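Local atomic coordinates of heme-binding protein A / AI-2 binding protein A (Helicobacter pylori SS1, PDB entry 6OFQ), a protein that binds peptides such as STSA in the periplasm and probably delivers them to an ABC transporter for import. Residues 141-146 with 181-186; 269-274 with 326-331; 318-323 with 498-503. All blocks are in the same frame, centred on the assembly; numbering follows the deposited sequence.

Contact 1 (141-146 with 181-186); sequences YKYWEG and MDFLSI
Tyr-143 and Phe-183 meet with their ring planes almost parallel, at 9°, but offset, with centroids 5.2 Å apart, so that little of one ring lies over the other. What lies over the Phe-183 face is instead the methylene of Tyr-143: its CB sits 3.6 Å from the Phe-183 ring centroid, a CH-pi contact. The opposite face is covered by CG of Leu-184, next in sequence, so the phenylalanine ring is clamped between two aliphatic groups. It reaches this place with chi1 at 81°, CG lying between the backbone N and the carbonyl carbon.

In this type II periplasmic binding protein, the contact joins the start of helix 142-147 to a 3-10 turn at 182-183 in the loop leading to helix 189-197. A small aromatic cluster suits such a buried junction, and its polar atoms have partners nearby: Tyr-143 OH is hydrogen-bonded to Asp-431 and Trp-144 NE1 to Ser-150.

Met-181 runs at about a right angle to Tyr-143, and the bend at chi3 (57°) sets its flexible methyl, CE, 3.4 Å from Tyr-143 CE1. Trp-144 lies across Phe-183, with its CE3 4.0 Å from Phe-183 CE2. The six-membered ring of the indole takes Leu-184 at its edge, near the ring plane, with CZ3 3.7 Å from Leu-184 CD2.

Contact 2 (269-274 with 326-331); sequences PNLNEV and VIYEGF
Leu-271 and Phe-331 each hold CG anti to the carbonyl carbon (chi1 -63° and -70°), and the two side chains pass alongside, running in opposite senses, Leu-271 CD2 coming to 3.9 Å from Phe-331 CD2. Phe-331 closes a type I' beta turn that starts at Tyr-328 and is shut by the bond from Phe-331 N to Tyr-328 O; the turn leads from helix 320-328 into strand 332-334. Both middle residues have positive phi, and glycine suits the second, Gly-330, because a CB there would collide with the carbonyl O of Glu-329.

Leucine serves this junction well because its fork has two methyls to spend. While one methyl lies against Phe-331, Leu-271 CD1 packs 3.4 Å from Tyr-328 CD1, approaching the tyrosine ring obliquely. At the more exposed margin Glu-329 lays its CG beside the backbone of Leu-271, and a bend at chi2 (-83°) brings CD over toward Asn-272, whose CB lies 3.5 Å from Glu-329 OE2. On the buried side Val-274, which also packs on Val-506 and Val-285, meets the phenylalanine tip to tip, its CG1 3.7 Å from Phe-331 CZ.

Contact 3 (318-323 with 498-503); sequences INVDDY and VPLAYP
Val-320 drives a methyl unusually close to the backbone of the strand opposite: its CG1 lies only 3.1 Å from Leu-500 O, a tight carbon-to-oxygen approach. That carbonyl belongs to a classic beta bulge, in which Leu-500 and Ala-501 together face Ser-294 of the antiparallel strand 292-298. The contact thus packs the first turn of helix 320-328 onto an irregular point of strand 497-510, within the mixed sheet of this type II periplasmic binding protein. Leu-500 carries the angles of the first bulge residue, with psi at -70°, far from the extended values of an ordinary strand.

Valine suits a place this close to the strand backbone: its branched CB carries two methyls near the main chain. With CG1 on the Leu-500 carbonyl, CG2 turns to the previous peptide, 3.8 Å from Pro-499 O, and also packs on Leu-500 CD2. The leucine side chain crosses that of Val-320 at about a right angle and fits among three helix-side residues. Its CD2 touches Ile-318 CG2 and stands over one face of the Tyr-323 ring, 4.2 Å above the plane and offset toward the rim, while CD1 lies 3.9 Å from Tyr-323 CZ. Phe-390 of helix 386-396 also meets the tyrosine edge-to-face, and Ile-391 and Leu-395 of that helix pack on Ile-318. Two residues earlier in the strand, Val-498 CG1 lies 4.1 Å from Ile-318 CD1.

The helix start itself is capped by Asn-319, a residue whose short amide can fold back on the N-H groups of a first helical turn, which lack the backbone acceptors of later turns. Its OD1 accepts from Asp-322 N at 3.1 Å, with the donor standing well above the plane of the amide carbonyl.

In the fold
From the N terminus, contact 1 closes first: it brings 181-186 back to helix 142-147 after 34 intervening residues, and it is complete before the other two open. Contact 2 begins at 269-274, ahead of helix 274-278, and contact 3 opens at 318-323 before contact 2 closes at 326-331; contact 3 then waits until 498-503, so the two cross. Both use helix 320-328, whose start meets strand 497-510 and whose end meets the 269-274 loop. They touch directly, with Tyr-328 packing on Tyr-323, Ala-501 and Pro-503. Contact 1 lies apart, its centre about 33 Å and 30 Å from the centres of contacts 2 and 3.

Contact 1 (141-146 with 181-186)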
loop_
_atom_site.group_PDB
_atom_site.type_symbol
_atom_site.label_atom_id
_atom_site.label_comp_id
_atom_site.label_asym_id
_atom_site.label_seq_id
_atom_site.Cartn_x
_atom_site.Cartn_y
_atom_site.Cartn_z
ATOM N N TYR A 141 -4.020 14.366 3.479
ATOM C CA TYR A 141 -4.775 13.306 2.798
ATOM C C TYR A 141 -4.027 12.903 1.560
ATOM O O TYR A 141 -4.368 13.275 0.445
ATOM C CB TYR A 141 -6.202 13.821 2.505
ATOM C CG TYR A 141 -7.022 14.093 3.778
ATOM C CD1 TYR A 141 -7.363 13.076 4.660
ATOM C CD2 TYR A 141 -7.522 15.385 4.059
ATOM C CE1 TYR A 141 -8.072 13.297 5.833
ATOM C CE2 TYR A 141 -8.344 15.587 5.170
ATOM C CZ TYR A 141 -8.594 14.569 6.052
ATOM O OH TYR A 141 -9.324 14.820 7.196
ATOM N N LYS A 142 -2.998 12.087 1.794
ATOM C CA LYS A 142 -2.004 11.804 0.786
ATOM C C LYS A 142 -2.472 11.063 -0.437
ATOM O O LYS A 142 -2.177 11.475 -1.575
ATOM C CB LYS A 142 -0.758 11.067 1.372
ATOM C CG LYS A 142 0.040 11.882 2.402
ATOM C CD LYS A 142 1.030 10.993 3.176
ATOM C CE LYS A 142 1.560 11.449 4.529
ATOM N NZ LYS A 142 2.675 10.565 4.979
ATOM N N TYR A 143 -3.203 9.962 -0.276
ATOM C CA TYR A 143 -3.754 9.282 -1.416
ATOM C C TYR A 143 -4.675 10.210 -2.166
ATOM O O TYR A 143 -4.665 10.159 -3.402
ATOM C CB TYR A 143 -4.528 8.035 -1.018
ATOM C CG TYR A 143 -3.753 6.707 -1.048
ATOM C CD1 TYR A 143 -3.615 6.052 -2.250
ATOM C CD2 TYR A 143 -3.326 6.054 0.099
ATOM C CE1 TYR A 143 -3.001 4.812 -2.350
ATOM C CE2 TYR A 143 -2.719 4.800 0.044
ATOM C CZ TYR A 143 -2.610 4.194 -1.194
ATOM O OH TYR A 143 -2.085 2.916 -1.211
ATOM N N TRP A 144 -5.617 10.865 -1.486
ATOM C CA TRP A 144 -6.615 11.706 -2.155
ATOM C C TRP A 144 -5.938 12.748 -3.057
ATOM O O TRP A 144 -6.319 12.918 -4.233
ATOM C CB TRP A 144 -7.554 12.360 -1.135
ATOM C CG TRP A 144 -8.634 13.154 -1.726
ATOM C CD1 TRP A 144 -8.527 14.389 -2.305
ATOM C CD2 TRP A 144 -10.020 12.777 -1.827
ATOM N NE1 TRP A 144 -9.749 14.761 -2.815
ATOM C CE2 TRP A 144 -10.700 13.813 -2.516
ATOM C CE3 TRP A 144 -10.778 11.684 -1.391
ATOM C CZ2 TRP A 144 -12.047 13.747 -2.835
ATOM C CZ3 TRP A 144 -12.128 11.637 -1.658
ATOM C CH2 TRP A 144 -12.769 12.677 -2.387
ATOM N N GLU A 145 -4.947 13.438 -2.482
ATOM C CA GLU A 145 -4.186 14.429 -3.222
ATOM C C GLU A 145 -3.402 13.864 -4.373
ATOM O O GLU A 145 -3.492 14.300 -5.524
ATOM C CB GLU A 145 -3.294 15.265 -2.296
ATOM C CG GLU A 145 -4.082 16.148 -1.343
ATOM C CD GLU A 145 -5.013 17.084 -2.091
ATOM O OE1 GLU A 145 -4.563 17.815 -2.996
ATOM O OE2 GLU A 145 -6.237 16.981 -1.855
ATOM N N GLY A 146 -2.684 12.784 -4.091
ATOM C CA GLY A 146 -1.888 12.121 -5.084
ATOM C C GLY A 146 -2.590 11.639 -6.319
ATOM O O GLY A 146 -2.100 11.663 -7.467
ATOM N N MET A 181 -10.532 1.153 -1.535
ATOM C CA MET A 181 -9.200 1.436 -0.966
ATOM C C MET A 181 -9.311 2.000 0.462
ATOM O O MET A 181 -10.232 2.765 0.749
ATOM C CB MET A 181 -8.404 2.340 -1.873
ATOM C CG MET A 181 -8.067 1.671 -3.182
ATOM S SD MET A 181 -7.253 2.704 -4.394
ATOM C CE MET A 181 -5.804 3.232 -3.468
ATOM N N ASP A 182 -8.257 1.744 1.242
ATOM C CA ASP A 182 -8.243 2.091 2.651
ATOM C C ASP A 182 -8.477 3.605 2.908
ATOM O O ASP A 182 -9.132 3.928 3.903
ATOM C CB ASP A 182 -6.910 1.657 3.221
ATOM C CG ASP A 182 -6.699 0.161 3.139
ATOM O OD1 ASP A 182 -6.348 -0.277 2.029
ATOM O OD2 ASP A 182 -6.915 -0.549 4.132
ATOM N N PHE A 183 -7.970 4.466 2.041
ATOM C CA PHE A 183 -8.119 5.902 2.288
ATOM C C PHE A 183 -9.544 6.378 2.232
ATOM O O PHE A 183 -9.834 7.485 2.691
ATOM C CB PHE A 183 -7.154 6.725 1.413
ATOM C CG PHE A 183 -7.633 6.940 -0.011
ATOM C CD1 PHE A 183 -7.583 5.982 -1.012
ATOM C CD2 PHE A 183 -8.173 8.173 -0.369
ATOM C CE1 PHE A 183 -7.935 6.226 -2.325
ATOM C CE2 PHE A 183 -8.522 8.432 -1.679
ATOM C CZ PHE A 183 -8.480 7.457 -2.660
ATOM N N LEU A 184 -10.410 5.570 1.610
ATOM C CA LEU A 184 -11.822 5.888 1.500
ATOM C C LEU A 184 -12.658 5.117 2.491
ATOM O O LEU A 184 -13.881 4.941 2.311
ATOM C CB LEU A 184 -12.291 5.710 0.058
ATOM C CG LEU A 184 -11.604 6.659 -0.896
ATOM C CD1 LEU A 184 -12.026 6.329 -2.331
ATOM C CD2 LEU A 184 -11.812 8.148 -0.561
ATOM N N SER A 185 -12.048 4.670 3.577
ATOM C CA SER A 185 -12.762 4.138 4.707
ATOM C C SER A 185 -13.809 5.088 5.314
ATOM O O SER A 185 -13.634 6.313 5.261
ATOM C CB SER A 185 -11.726 3.834 5.779
ATOM O OG SER A 185 -10.886 2.744 5.488
ATOM N N ILE A 186 -14.863 4.480 5.822
ATOM C CA ILE A 186 -15.961 5.266 6.406
ATOM C C ILE A 186 -15.758 5.464 7.918
ATOM O O ILE A 186 -15.840 4.488 8.657
ATOM C CB ILE A 186 -17.316 4.651 6.092
ATOM C CG1 ILE A 186 -17.522 4.433 4.572
ATOM C CG2 ILE A 186 -18.432 5.546 6.622
ATOM C CD1 ILE A 186 -17.189 5.607 3.680
#

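Contact 2 (269-274 with 326-331)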
loop_
_atom_site.group_PDB
_atom_site.type_symbol
_atom_site.label_atom_id
_atom_site.label_comp_id
_atom_site.label_asym_id
_atom_site.label_seq_id
_atom_site.Cartn_x
_atom_site.Cartn_y
_atom_site.Cartn_z
ATOM N N PRO A 269 9.868 -12.050 6.641
ATOM C CA PRO A 269 10.957 -12.923 7.101
ATOM C C PRO A 269 12.295 -12.519 6.476
ATOM O O PRO A 269 12.328 -12.065 5.310
ATOM C CB PRO A 269 10.551 -14.307 6.625
ATOM C CG PRO A 269 9.746 -14.020 5.398
ATOM C CD PRO A 269 8.970 -12.768 5.722
ATOM N N ASN A 270 13.387 -12.842 7.168
ATOM C CA ASN A 270 14.649 -12.898 6.451
ATOM C C ASN A 270 14.666 -14.083 5.517
ATOM O O ASN A 270 14.418 -15.228 5.882
ATOM C CB ASN A 270 15.789 -13.107 7.428
ATOM C CG ASN A 270 16.175 -11.826 8.085
ATOM O OD1 ASN A 270 16.126 -10.720 7.491
ATOM N ND2 ASN A 270 16.506 -11.954 9.370
ATOM N N LEU A 271 14.825 -13.782 4.234
ATOM C CA LEU A 271 14.678 -14.820 3.281
ATOM C C LEU A 271 15.730 -15.957 3.299
ATOM O O LEU A 271 15.407 -17.093 2.925
ATOM C CB LEU A 271 14.536 -14.220 1.873
ATOM C CG LEU A 271 13.256 -13.368 1.802
ATOM C CD1 LEU A 271 13.385 -12.317 0.736
ATOM C CD2 LEU A 271 12.102 -14.336 1.589
ATOM N N ASN A 272 16.863 -15.659 3.902
ATOM C CA ASN A 272 17.767 -16.785 4.164
ATOM C C ASN A 272 17.403 -17.621 5.371
ATOM O O ASN A 272 18.132 -18.575 5.641
ATOM C CB ASN A 272 19.200 -16.299 4.233
ATOM C CG ASN A 272 19.494 -15.481 5.437
ATOM O OD1 ASN A 272 18.636 -15.171 6.252
ATOM N ND2 ASN A 272 20.744 -15.029 5.505
ATOM N N GLU A 273 16.282 -17.376 6.040
ATOM C CA GLU A 273 15.812 -18.256 7.110
ATOM C C GLU A 273 14.622 -19.087 6.708
ATOM O O GLU A 273 14.199 -19.931 7.495
ATOM C CB GLU A 273 15.434 -17.454 8.362
ATOM C CG GLU A 273 16.653 -16.731 8.935
ATOM C CD GLU A 273 16.362 -15.812 10.097
ATOM O OE1 GLU A 273 15.210 -15.811 10.572
ATOM O OE2 GLU A 273 17.245 -15.045 10.496
ATOM N N VAL A 274 14.075 -18.868 5.515
ATOM C CA VAL A 274 12.882 -19.564 5.130
ATOM C C VAL A 274 13.077 -21.059 5.019
ATOM O O VAL A 274 12.216 -21.823 5.472
ATOM C CB VAL A 274 12.384 -18.977 3.782
ATOM C CG1 VAL A 274 11.290 -19.863 3.198
ATOM C CG2 VAL A 274 11.845 -17.615 4.090
ATOM N N VAL A 326 21.278 -12.569 -3.620
ATOM C CA VAL A 326 21.757 -12.075 -2.339
ATOM C C VAL A 326 20.725 -11.586 -1.364
ATOM O O VAL A 326 20.792 -11.859 -0.159
ATOM C CB VAL A 326 22.765 -10.915 -2.520
ATOM C CG1 VAL A 326 23.225 -10.325 -1.190
ATOM C CG2 VAL A 326 23.943 -11.505 -3.253
ATOM N N ILE A 327 19.847 -10.721 -1.851
ATOM C CA ILE A 327 18.920 -10.054 -1.001
ATOM C C ILE A 327 17.732 -10.960 -0.814
ATOM O O ILE A 327 17.137 -10.953 0.250
ATOM C CB ILE A 327 18.422 -8.680 -1.513
ATOM C CG1 ILE A 327 19.495 -7.605 -1.431
ATOM C CG2 ILE A 327 17.171 -8.183 -0.782
ATOM C CD1 ILE A 327 20.950 -8.013 -1.496
ATOM N N TYR A 328 17.254 -11.586 -1.876
ATOM C CA TYR A 328 16.024 -12.325 -1.777
ATOM C C TYR A 328 16.142 -13.815 -1.709
ATOM O O TYR A 328 15.152 -14.537 -1.608
ATOM C CB TYR A 328 15.074 -11.943 -2.949
ATOM C CG TYR A 328 14.472 -10.527 -2.863
ATOM C CD1 TYR A 328 13.436 -10.215 -1.999
ATOM C CD2 TYR A 328 15.051 -9.490 -3.563
ATOM C CE1 TYR A 328 12.981 -8.918 -1.846
ATOM C CE2 TYR A 328 14.578 -8.185 -3.458
ATOM C CZ TYR A 328 13.557 -7.909 -2.593
ATOM O OH TYR A 328 13.118 -6.594 -2.558
ATOM N N GLU A 329 17.377 -14.338 -1.797
ATOM C CA GLU A 329 17.588 -15.763 -1.846
ATOM C C GLU A 329 16.715 -16.459 -2.861
ATOM O O GLU A 329 16.272 -17.600 -2.719
ATOM C CB GLU A 329 17.392 -16.382 -0.457
ATOM C CG GLU A 329 18.319 -15.745 0.545
ATOM C CD GLU A 329 19.733 -16.344 0.551
ATOM O OE1 GLU A 329 19.967 -17.445 0.054
ATOM O OE2 GLU A 329 20.580 -15.599 1.048
ATOM N N GLY A 330 16.533 -15.770 -3.991
ATOM C CA GLY A 330 15.789 -16.351 -5.063
ATOM C C GLY A 330 14.281 -16.182 -5.027
ATOM O O GLY A 330 13.559 -16.582 -5.948
ATOM N N PHE A 331 13.769 -15.671 -3.907
ATOM C CA PHE A 331 12.306 -15.577 -3.680
ATOM C C PHE A 331 11.737 -14.273 -4.284
ATOM O O PHE A 331 11.102 -13.473 -3.600
ATOM C CB PHE A 331 12.000 -15.582 -2.175
ATOM C CG PHE A 331 12.264 -16.900 -1.519
ATOM C CD1 PHE A 331 11.313 -17.911 -1.518
ATOM C CD2 PHE A 331 13.436 -17.106 -0.840
ATOM C CE1 PHE A 331 11.541 -19.129 -0.860
ATOM C CE2 PHE A 331 13.681 -18.297 -0.178
ATOM C CZ PHE A 331 12.752 -19.303 -0.193
#

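Contact 3 (318-323 with 498-503)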
loop_
_atom_site.group_PDB
_atom_site.type_symbol
_atom_site.label_atom_id
_atom_site.label_comp_id
_atom_site.label_asym_id
_atom_site.label_seq_id
_atom_site.Cartn_x
_atom_site.Cartn_y
_atom_site.Cartn_z
ATOM N N ILE A 318 23.918 -2.180 -11.939
ATOM C CA ILE A 318 23.395 -3.011 -10.848
ATOM C C ILE A 318 22.937 -4.339 -11.392
ATOM O O ILE A 318 22.073 -4.432 -12.267
ATOM C CB ILE A 318 22.221 -2.312 -10.141
ATOM C CG1 ILE A 318 22.732 -1.070 -9.428
ATOM C CG2 ILE A 318 21.503 -3.210 -9.131
ATOM C CD1 ILE A 318 21.713 -0.011 -9.128
ATOM N N ASN A 319 23.637 -5.403 -10.981
ATOM C CA ASN A 319 23.275 -6.725 -11.450
ATOM C C ASN A 319 22.092 -7.339 -10.741
ATOM O O ASN A 319 22.180 -7.793 -9.603
ATOM C CB ASN A 319 24.503 -7.641 -11.365
ATOM C CG ASN A 319 24.215 -9.043 -11.838
ATOM O OD1 ASN A 319 23.097 -9.482 -12.055
ATOM N ND2 ASN A 319 25.320 -9.772 -12.094
ATOM N N VAL A 320 20.909 -7.148 -11.300
ATOM C CA VAL A 320 19.679 -7.512 -10.592
ATOM C C VAL A 320 19.560 -9.015 -10.382
ATOM O O VAL A 320 19.036 -9.447 -9.351
ATOM C CB VAL A 320 18.405 -6.895 -11.260
ATOM C CG1 VAL A 320 17.146 -7.489 -10.649
ATOM C CG2 VAL A 320 18.443 -5.386 -11.130
ATOM N N ASP A 321 20.033 -9.837 -11.322
ATOM C CA ASP A 321 20.014 -11.288 -11.076
ATOM C C ASP A 321 20.800 -11.637 -9.778
ATOM O O ASP A 321 20.381 -12.419 -8.922
ATOM C CB ASP A 321 20.558 -12.106 -12.237
ATOM C CG ASP A 321 19.683 -12.068 -13.465
ATOM O OD1 ASP A 321 18.448 -11.942 -13.388
ATOM O OD2 ASP A 321 20.225 -12.292 -14.562
ATOM N N ASP A 322 21.952 -11.013 -9.595
ATOM C CA ASP A 322 22.758 -11.209 -8.385
ATOM C C ASP A 322 22.097 -10.635 -7.146
ATOM O O ASP A 322 22.081 -11.205 -6.054
ATOM C CB ASP A 322 24.129 -10.584 -8.613
ATOM C CG ASP A 322 25.136 -11.019 -7.589
ATOM O OD1 ASP A 322 25.273 -12.255 -7.466
ATOM O OD2 ASP A 322 25.852 -10.161 -7.053
ATOM N N TYR A 323 21.475 -9.462 -7.309
ATOM C CA TYR A 323 20.725 -8.872 -6.225
ATOM C C TYR A 323 19.615 -9.795 -5.721
ATOM O O TYR A 323 19.433 -9.925 -4.489
ATOM C CB TYR A 323 20.182 -7.512 -6.682
ATOM C CG TYR A 323 19.432 -6.702 -5.647
ATOM C CD1 TYR A 323 20.071 -5.838 -4.829
ATOM C CD2 TYR A 323 18.065 -6.740 -5.532
ATOM C CE1 TYR A 323 19.417 -5.130 -3.846
ATOM C CE2 TYR A 323 17.394 -5.963 -4.623
ATOM C CZ TYR A 323 18.053 -5.153 -3.763
ATOM O OH TYR A 323 17.364 -4.430 -2.811
ATOM N N VAL A 498 15.491 2.647 -10.772
ATOM C CA VAL A 498 16.079 1.362 -11.079
ATOM C C VAL A 498 15.085 0.276 -10.630
ATOM O O VAL A 498 14.922 0.041 -9.416
ATOM C CB VAL A 498 17.388 1.113 -10.362
ATOM C CG1 VAL A 498 17.963 -0.179 -10.855
ATOM C CG2 VAL A 498 18.389 2.246 -10.558
ATOM N N PRO A 499 14.439 -0.438 -11.542
ATOM C CA PRO A 499 13.589 -1.586 -11.150
ATOM C C PRO A 499 14.450 -2.675 -10.513
ATOM O O PRO A 499 15.552 -2.971 -11.008
ATOM C CB PRO A 499 12.985 -2.080 -12.449
ATOM C CG PRO A 499 13.720 -1.433 -13.526
ATOM C CD PRO A 499 14.446 -0.248 -13.010
ATOM N N LEU A 500 13.989 -3.253 -9.400
ATOM C CA LEU A 500 14.802 -4.327 -8.776
ATOM C C LEU A 500 14.009 -5.640 -8.850
ATOM O O LEU A 500 14.345 -6.555 -9.633
ATOM C CB LEU A 500 15.162 -3.947 -7.340
ATOM C CG LEU A 500 16.111 -2.761 -7.224
ATOM C CD1 LEU A 500 16.185 -2.380 -5.787
ATOM C CD2 LEU A 500 17.479 -3.115 -7.768
ATOM N N ALA A 501 12.922 -5.768 -8.092
ATOM C CA ALA A 501 12.275 -7.084 -7.991
ATOM C C ALA A 501 10.777 -7.000 -7.829
ATOM O O ALA A 501 10.222 -6.033 -7.325
ATOM C CB ALA A 501 12.816 -7.813 -6.779
ATOM N N TYR A 502 10.085 -8.069 -8.247
ATOM C CA TYR A 502 8.756 -8.434 -7.799
ATOM C C TYR A 502 8.972 -9.476 -6.701
ATOM O O TYR A 502 9.091 -10.660 -7.072
ATOM C CB TYR A 502 7.899 -8.985 -8.938
ATOM C CG TYR A 502 7.836 -8.076 -10.131
ATOM C CD1 TYR A 502 7.427 -6.752 -10.002
ATOM C CD2 TYR A 502 8.223 -8.538 -11.382
ATOM C CE1 TYR A 502 7.411 -5.951 -11.132
ATOM C CE2 TYR A 502 8.250 -7.736 -12.516
ATOM C CZ TYR A 502 7.862 -6.408 -12.368
ATOM O OH TYR A 502 7.947 -5.619 -13.471
ATOM N N PRO A 503 8.975 -9.099 -5.418
ATOM C CA PRO A 503 9.227 -10.143 -4.428
ATOM C C PRO A 503 8.056 -11.084 -4.329
ATOM O O PRO A 503 6.898 -10.663 -4.463
ATOM C CB PRO A 503 9.366 -9.368 -3.112
ATOM C CG PRO A 503 9.696 -7.967 -3.535
ATOM C CD PRO A 503 8.958 -7.740 -4.844
#